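Local coordinates for ribonucleoside-diphosphate reductase subunit beta (Bacillus halodurans C-125, PDB 2RCC), which probably serves as the diiron small subunit of a class I ribonucleotide reductase, which makes deoxyribonucleotides from ribonucleoside diphosphates for DNA synthesis, at residues D34-S39 and D105-A110; E76-I81 and F194-N199; Q124-V129 and T211-I216. All coordinates share one frame; numbering follows the deposited sequence. Where two conformers were deposited one is given.

How the contacts relate
The fold is all helical and ferritin-like, and contacts 1 and 3 share helix 106-133. Contact 1 lies at its start and contact 3 further along, with centres about 29 Å apart. Contact 2 joins helices 72-87 and 191-202 and sits about 12 Å from contact 3, centre to centre. These two touch where F194 and F197 pack on I213. Contacts 1 and 2 lie on opposite sides of the chain's centre, their centres about 38 Å apart. Along the chain, contact 1 closes before contact 3 opens; contact 2 alternates with both. Contacts 2 and 3 pack together beside the probable active-site tyrosine, Y126; contact 1 ties an N-terminal loop to its helix.

Contact 1. Residues D34-S39 and D105-A110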
# COMPACT_ATOMS: atom_id res chain seq x y z
N ASP A 34 -9.16 -5.50 -14.88
CA ASP A 34 -9.63 -5.41 -16.27
C ASP A 34 -11.01 -4.72 -16.42
O ASP A 34 -11.55 -4.66 -17.52
CB ASP A 34 -9.56 -6.79 -16.93
CG ASP A 34 -8.10 -7.29 -17.06
OD1 ASP A 34 -7.28 -6.58 -17.68
OD2 ASP A 34 -7.75 -8.37 -16.52
N ASP A 35 -11.54 -4.12 -15.36
CA ASP A 35 -12.84 -3.42 -15.40
C ASP A 35 -12.81 -2.28 -14.41
O ASP A 35 -13.41 -2.36 -13.34
CB ASP A 35 -14.00 -4.40 -15.10
CG ASP A 35 -15.39 -3.70 -15.10
OD1 ASP A 35 -15.56 -2.73 -15.88
OD2 ASP A 35 -16.30 -4.11 -14.32
N VAL A 36 -12.07 -1.22 -14.78
CA VAL A 36 -11.90 -0.02 -13.93
C VAL A 36 -12.37 1.23 -14.67
O VAL A 36 -12.59 1.23 -15.89
CB VAL A 36 -10.46 0.14 -13.36
CG1 VAL A 36 -10.02 -1.16 -12.55
CG2 VAL A 36 -9.44 0.45 -14.44
N ARG A 37 -12.59 2.30 -13.91
CA ARG A 37 -13.11 3.52 -14.49
C ARG A 37 -12.14 4.23 -15.41
O ARG A 37 -12.56 4.75 -16.44
CB ARG A 37 -13.56 4.46 -13.38
CG ARG A 37 -14.08 5.78 -13.85
CD ARG A 37 -14.46 6.63 -12.69
NE ARG A 37 -15.03 7.91 -13.12
CZ ARG A 37 -16.28 8.09 -13.55
NH1 ARG A 37 -17.13 7.09 -13.67
NH2 ARG A 37 -16.68 9.30 -13.92
N PHE A 38 -10.87 4.30 -15.04
CA PHE A 38 -9.84 4.99 -15.83
C PHE A 38 -8.89 4.04 -16.54
O PHE A 38 -8.21 3.20 -15.91
CB PHE A 38 -9.05 5.92 -14.90
CG PHE A 38 -9.91 6.94 -14.23
CD1 PHE A 38 -10.53 7.94 -14.98
CD2 PHE A 38 -10.12 6.91 -12.87
CE1 PHE A 38 -11.37 8.88 -14.37
CE2 PHE A 38 -10.96 7.82 -12.26
CZ PHE A 38 -11.58 8.83 -13.01
N SER A 39 -8.79 4.22 -17.85
CA SER A 39 -7.93 3.38 -18.70
C SER A 39 -6.43 3.56 -18.44
O SER A 39 -5.63 2.74 -18.87
CB SER A 39 -8.26 3.61 -20.17
OG SER A 39 -8.06 4.97 -20.51
N ASP A 105 -13.25 4.88 -5.61
CA ASP A 105 -12.76 4.09 -6.75
C ASP A 105 -11.77 3.15 -6.14
O ASP A 105 -10.75 3.60 -5.55
CB ASP A 105 -12.11 4.96 -7.83
CG ASP A 105 -11.60 4.17 -9.05
OD1 ASP A 105 -10.83 3.21 -8.88
OD2 ASP A 105 -11.87 4.58 -10.19
N SER A 106 -12.02 1.85 -6.30
CA SER A 106 -11.18 0.81 -5.70
C SER A 106 -9.80 0.76 -6.32
O SER A 106 -8.84 0.41 -5.61
CB SER A 106 -11.84 -0.56 -5.77
OG SER A 106 -12.16 -0.92 -7.09
N SER A 107 -9.69 1.06 -7.62
CA SER A 107 -8.40 1.10 -8.31
C SER A 107 -7.53 2.24 -7.78
O SER A 107 -6.34 2.06 -7.57
CB SER A 107 -8.50 1.15 -9.84
OG SER A 107 -9.00 2.39 -10.30
N LEU A 108 -8.11 3.41 -7.55
CA LEU A 108 -7.35 4.53 -7.01
C LEU A 108 -6.97 4.27 -5.54
O LEU A 108 -5.86 4.59 -5.13
CB LEU A 108 -8.14 5.85 -7.13
CG LEU A 108 -8.52 6.28 -8.57
CD1 LEU A 108 -9.20 7.66 -8.60
CD2 LEU A 108 -7.32 6.29 -9.51
N ALA A 109 -7.89 3.67 -4.76
CA ALA A 109 -7.58 3.28 -3.37
C ALA A 109 -6.40 2.32 -3.37
O ALA A 109 -5.49 2.47 -2.56
CB ALA A 109 -8.81 2.70 -2.68
N ALA A 110 -6.38 1.35 -4.28
CA ALA A 110 -5.26 0.41 -4.36
C ALA A 110 -3.93 1.13 -4.69
O ALA A 110 -2.85 0.82 -4.12
CB ALA A 110 -5.55 -0.67 -5.40
O HOH W 1 -12.93 1.91 -11.00
O HOH W 2 -10.09 3.72 -12.21
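V36 lies over S107, with its CG1 branch 3.9 Å from S107 CB. Next along the loop, F38 brings the CE2 corner of its ring to L108 CD1, at 4.1 Å. The same ring runs nearly parallel to the D105 carboxylate, with the planes 9° apart. The CG of R37 sits over the centre of one F38 face. D105 is the N-cap of helix 106-133, and its CG is anti to the backbone N (chi1 -179°). D105 OD1 accepts from L108 N at 3.0 Å, from above the carboxylate plane, and weakly from S107 N. S107 OG gives D105 OD1 a very short bond of 2.5 Å on the syn lone pair. One water accepts from F38 N at 3.0 Å and donates to D105 OD2 and S107 OG. A second accepts from R37 N and donates weakly to D105 OD2. R37 and D105 make no direct salt bridge: R37 NE stays 5.4 Å from D105 OD2, and R37 NH1 bonds S19 O. The loop is thus held to a capped helix start by two waters and a few apolar touches, where the helix N-terminus would probably favour the charged form of D105.

Contact 2. Residues E76-I81 and F194-N199; sequences EAFKKI and FAFFYN
F196 starts at CB, which lies 4.0 Å from I81 CD1. Its CG is anti to the backbone N (chi1 167°), so the ring is carried across to helix 72-87. There I81 CD1 lies over the face at CG and CD2, a CH-pi contact 4.1 Å from the F196 centroid. Further out, F196 CE1 meets A77 CB at 3.6 Å. CE2 comes to F78 CA and CB, and the tip, F196 CZ, ends 3.6 Å from F78 N, against the backbone itself. F197 CE1 points at the face of F78, offset toward the rim. This is a T-shaped pair, with the F78 and F197 centroids 5.1 Å apart and planes at 87°. The other side of the F197 ring reaches I81, with F197 CE2 3.5 Å from I81 CG2. I81 therefore splits its branches, CD1 to F196 and CG2 to F197. F67, outside the two segments, also meets F78 edge-to-face. The segments cross obliquely in an antiparallel sense, at 139°, their axes 10.7 Å apart at closest approach. The side chain of F197 comes within about 6 Å of that of Y126. Such buried aromatic packing between helices belongs here to the ferritin-like core around the probable active site.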
# COMPACT_ATOMS: atom_id res chain seq x y z
N GLU A 76 28.74 18.61 5.64
CA GLU A 76 27.69 19.21 6.46
C GLU A 76 26.35 19.34 5.76
O GLU A 76 25.32 19.01 6.36
CB GLU A 76 28.15 20.56 7.05
CG GLU A 76 29.20 20.46 8.14
CD GLU A 76 28.72 19.68 9.37
OE1 GLU A 76 27.55 19.88 9.79
OE2 GLU A 76 29.52 18.86 9.90
N ALA A 77 26.34 19.81 4.52
CA ALA A 77 25.12 19.92 3.72
C ALA A 77 24.49 18.56 3.52
O ALA A 77 23.29 18.42 3.66
CB ALA A 77 25.39 20.60 2.35
N PHE A 78 25.31 17.57 3.20
CA PHE A 78 24.85 16.20 3.01
C PHE A 78 24.17 15.67 4.27
O PHE A 78 23.09 15.12 4.19
CB PHE A 78 26.06 15.30 2.67
CG PHE A 78 25.71 13.92 2.16
CD1 PHE A 78 25.17 12.93 3.00
CD2 PHE A 78 25.99 13.56 0.85
CE1 PHE A 78 24.89 11.68 2.51
CE2 PHE A 78 25.70 12.29 0.37
CZ PHE A 78 25.15 11.36 1.23
N LYS A 79 24.83 15.81 5.42
CA LYS A 79 24.27 15.35 6.71
C LYS A 79 22.96 16.01 7.03
O LYS A 79 22.00 15.33 7.45
CB LYS A 79 25.28 15.56 7.86
CG LYS A 79 26.42 14.54 7.83
CD LYS A 79 27.71 14.98 8.52
CE LYS A 79 27.55 15.25 9.99
NZ LYS A 79 28.90 15.53 10.57
N LYS A 80 22.92 17.33 6.81
CA LYS A 80 21.72 18.12 7.06
C LYS A 80 20.56 17.70 6.17
O LYS A 80 19.46 17.50 6.66
CB LYS A 80 21.96 19.61 6.90
CG LYS A 80 22.74 20.23 8.00
CD LYS A 80 23.24 21.60 7.62
CE LYS A 80 24.16 22.17 8.70
NZ LYS A 80 23.48 22.53 9.96
N ILE A 81 20.83 17.50 4.89
CA ILE A 81 19.79 17.14 3.93
C ILE A 81 19.32 15.68 4.10
O ILE A 81 18.10 15.43 4.23
CB ILE A 81 20.22 17.44 2.47
CG1 ILE A 81 20.47 18.94 2.27
CG2 ILE A 81 19.13 17.01 1.49
CD1 ILE A 81 21.31 19.22 1.01
N PHE A 194 17.52 17.22 -3.69
CA PHE A 194 17.85 16.13 -4.61
C PHE A 194 18.92 16.57 -5.59
O PHE A 194 19.86 15.83 -5.85
CB PHE A 194 16.63 15.62 -5.36
CG PHE A 194 15.50 15.11 -4.45
CD1 PHE A 194 15.76 14.44 -3.24
CD2 PHE A 194 14.19 15.28 -4.83
CE1 PHE A 194 14.74 13.97 -2.43
CE2 PHE A 194 13.13 14.80 -4.01
CZ PHE A 194 13.41 14.15 -2.82
N ALA A 195 18.80 17.78 -6.11
CA ALA A 195 19.83 18.35 -7.00
C ALA A 195 21.21 18.36 -6.38
O ALA A 195 22.21 18.15 -7.09
CB ALA A 195 19.43 19.77 -7.46
N PHE A 196 21.29 18.63 -5.07
CA PHE A 196 22.56 18.59 -4.31
C PHE A 196 23.22 17.21 -4.48
O PHE A 196 24.40 17.11 -4.75
CB PHE A 196 22.36 18.98 -2.83
CG PHE A 196 23.54 18.66 -1.95
CD1 PHE A 196 24.55 19.58 -1.77
CD2 PHE A 196 23.64 17.46 -1.29
CE1 PHE A 196 25.63 19.30 -0.96
CE2 PHE A 196 24.75 17.15 -0.50
CZ PHE A 196 25.73 18.06 -0.34
N PHE A 197 22.44 16.14 -4.31
CA PHE A 197 22.95 14.81 -4.45
C PHE A 197 23.40 14.53 -5.89
O PHE A 197 24.48 13.96 -6.10
CB PHE A 197 21.93 13.78 -3.94
CG PHE A 197 21.64 13.91 -2.48
CD1 PHE A 197 22.63 13.70 -1.55
CD2 PHE A 197 20.40 14.29 -2.04
CE1 PHE A 197 22.37 13.83 -0.20
CE2 PHE A 197 20.14 14.43 -0.70
CZ PHE A 197 21.13 14.20 0.21
N TYR A 198 22.61 14.97 -6.87
CA TYR A 198 22.99 14.76 -8.27
C TYR A 198 24.22 15.58 -8.65
O TYR A 198 25.01 15.12 -9.49
CB TYR A 198 21.84 15.12 -9.23
CG TYR A 198 20.54 14.35 -9.02
CD1 TYR A 198 20.54 12.99 -8.71
CD2 TYR A 198 19.31 14.98 -9.20
CE1 TYR A 198 19.34 12.30 -8.53
CE2 TYR A 198 18.13 14.31 -9.04
CZ TYR A 198 18.15 12.97 -8.71
OH TYR A 198 16.96 12.34 -8.56
N ASN A 199 24.39 16.76 -8.03
CA ASN A 199 25.57 17.60 -8.28
C ASN A 199 26.82 16.87 -7.82
O ASN A 199 27.88 17.02 -8.42
CB ASN A 199 25.44 18.97 -7.57
CG ASN A 199 26.66 19.89 -7.79
OD1 ASN A 199 26.99 20.24 -8.91
ND2 ASN A 199 27.29 20.30 -6.70

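Contact 3. Residues Q124-V129 and T211-I216; sequences QSYSYV and TMINYI
The tight part of this contact is the buried side, where Y126 meets two isoleucines. I216 CD1 sits 3.4 Å from Y126 CE1 and 3.6 Å from Y126 CZ, approaching the ring obliquely. I216 CG2 reaches the phenol oxygen, 3.6 Å from Y126 OH. I213 CD1 comes in the ring plane instead, at the edge, 4.0 Å from Y126 CE1. Both isoleucines hold CG1 anti to the carbonyl carbon, and Y126 holds its CG the same way (chi1 -64°). F194 of helix 191-202 and I82, L85 and A86 of helix 72-87 also pack on the tyrosine. Buried selenomethionine M212, its chain bent at chi3 (68°), reaches across to S125, with M212 CE 3.6 Å from S125 CB.

Segments 124-129 and 211-216 run antiparallel (172°), their axes 10.9 Å apart at closest approach, as neighbours in a ferritin-like helical core. Y126 is probably the active-site tyrosine, the residue that carries the radical in the tyrosyl-radical class I enzymes, and probably here. The side chain of I216 lies about 4 Å from those of H122 and E220, probable iron ligands.

The looser part begins at Y128, which is partly exposed. M212 SE stands 4.2 Å from Y128 CD2, a Met-aromatic contact that is oblique to the ring. The polar ends turn to other partners: S125 OG bonds V121 O, and Y128 OH bonds I58 O. Further round the helix, partly exposed Q124 bonds the hydroxyl of Y45 of the second subunit through OE1.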
# COMPACT_ATOMS: atom_id res chain seq x y z
N GLN A 124 12.89 4.50 4.76
CA GLN A 124 13.93 3.56 5.19
C GLN A 124 15.26 3.71 4.40
O GLN A 124 16.35 3.46 4.95
CB GLN A 124 13.37 2.12 5.15
CG GLN A 124 14.35 1.03 5.56
CD GLN A 124 14.90 0.25 4.40
OE1 GLN A 124 14.19 -0.04 3.42
NE2 GLN A 124 16.14 -0.19 4.54
N SER A 125 15.16 4.07 3.12
CA SER A 125 16.32 4.31 2.28
C SER A 125 17.11 5.52 2.77
O SER A 125 18.33 5.54 2.70
CB SER A 125 15.88 4.49 0.81
OG SER A 125 15.16 3.37 0.34
N TYR A 126 16.42 6.56 3.26
CA TYR A 126 17.13 7.72 3.79
C TYR A 126 17.93 7.32 5.05
O TYR A 126 19.10 7.69 5.20
CB TYR A 126 16.21 8.89 4.12
CG TYR A 126 15.50 9.50 2.94
CD1 TYR A 126 16.18 9.90 1.81
CD2 TYR A 126 14.12 9.69 2.97
CE1 TYR A 126 15.49 10.42 0.70
CE2 TYR A 126 13.44 10.22 1.90
CZ TYR A 126 14.12 10.61 0.77
OH TYR A 126 13.42 11.15 -0.28
N SER A 127 17.31 6.57 5.94
CA SER A 127 18.00 6.03 7.12
C SER A 127 19.16 5.16 6.76
O SER A 127 20.17 5.19 7.42
CB SER A 127 17.05 5.21 8.00
OG SER A 127 16.07 6.07 8.53
N TYR A 128 18.97 4.32 5.76
CA TYR A 128 20.01 3.41 5.26
C TYR A 128 21.28 4.16 4.78
O TYR A 128 22.41 3.72 5.05
CB TYR A 128 19.38 2.57 4.14
CG TYR A 128 20.24 1.55 3.45
CD1 TYR A 128 20.20 0.19 3.84
CD2 TYR A 128 21.00 1.89 2.35
CE1 TYR A 128 20.97 -0.77 3.16
CE2 TYR A 128 21.78 0.95 1.67
CZ TYR A 128 21.76 -0.37 2.07
OH TYR A 128 22.51 -1.31 1.37
N VAL A 129 21.09 5.26 4.07
CA VAL A 129 22.19 6.11 3.63
C VAL A 129 22.88 6.72 4.87
O VAL A 129 24.09 6.59 5.05
CB VAL A 129 21.71 7.22 2.65
CG1 VAL A 129 22.82 8.27 2.40
CG2 VAL A 129 21.23 6.64 1.33
N THR A 211 21.97 7.48 -6.87
CA THR A 211 21.19 6.42 -7.48
C THR A 211 19.89 6.16 -6.70
O THR A 211 18.82 6.11 -7.31
CB THR A 211 21.96 5.09 -7.52
OG1 THR A 211 23.13 5.21 -8.35
CG2 THR A 211 21.06 3.99 -8.02
N MSE A 212 19.98 6.10 -5.38
CA MSE A 212 18.78 5.84 -4.56
C MSE A 212 17.85 7.05 -4.59
O MSE A 212 16.64 6.90 -4.70
CB MSE A 212 19.17 5.47 -3.13
CG MSE A 212 18.35 4.24 -2.54
SE MSE A 212 19.48 3.56 -1.24
CE MSE A 212 19.24 5.14 -0.16
N ILE A 213 18.43 8.25 -4.53
CA ILE A 213 17.67 9.50 -4.70
C ILE A 213 16.92 9.50 -6.04
O ILE A 213 15.76 9.91 -6.11
CB ILE A 213 18.58 10.76 -4.62
CG1 ILE A 213 19.18 10.94 -3.23
CG2 ILE A 213 17.81 12.03 -4.98
CD1 ILE A 213 18.19 11.25 -2.11
N ASN A 214 17.59 9.05 -7.09
CA ASN A 214 17.01 9.00 -8.41
C ASN A 214 15.88 7.97 -8.49
O ASN A 214 14.88 8.23 -9.14
CB ASN A 214 18.09 8.71 -9.44
CG ASN A 214 17.67 9.07 -10.85
OD1 ASN A 214 17.74 8.24 -11.74
ND2 ASN A 214 17.19 10.31 -11.06
N TYR A 215 16.03 6.81 -7.83
CA TYR A 215 14.92 5.85 -7.73
C TYR A 215 13.73 6.46 -7.00
O TYR A 215 12.59 6.30 -7.46
CB TYR A 215 15.32 4.56 -7.07
CG TYR A 215 16.37 3.73 -7.82
CD1 TYR A 215 16.68 3.94 -9.17
CD2 TYR A 215 16.98 2.67 -7.18
CE1 TYR A 215 17.62 3.13 -9.82
CE2 TYR A 215 17.89 1.87 -7.82
CZ TYR A 215 18.20 2.10 -9.13
OH TYR A 215 19.11 1.29 -9.77
N ILE A 216 14.00 7.14 -5.89
CA ILE A 216 12.95 7.86 -5.15
C ILE A 216 12.26 8.91 -6.04
O ILE A 216 11.02 8.95 -6.12
CB ILE A 216 13.48 8.55 -3.88
CG1 ILE A 216 13.94 7.52 -2.83
CG2 ILE A 216 12.40 9.54 -3.28
CD1 ILE A 216 14.81 8.05 -1.66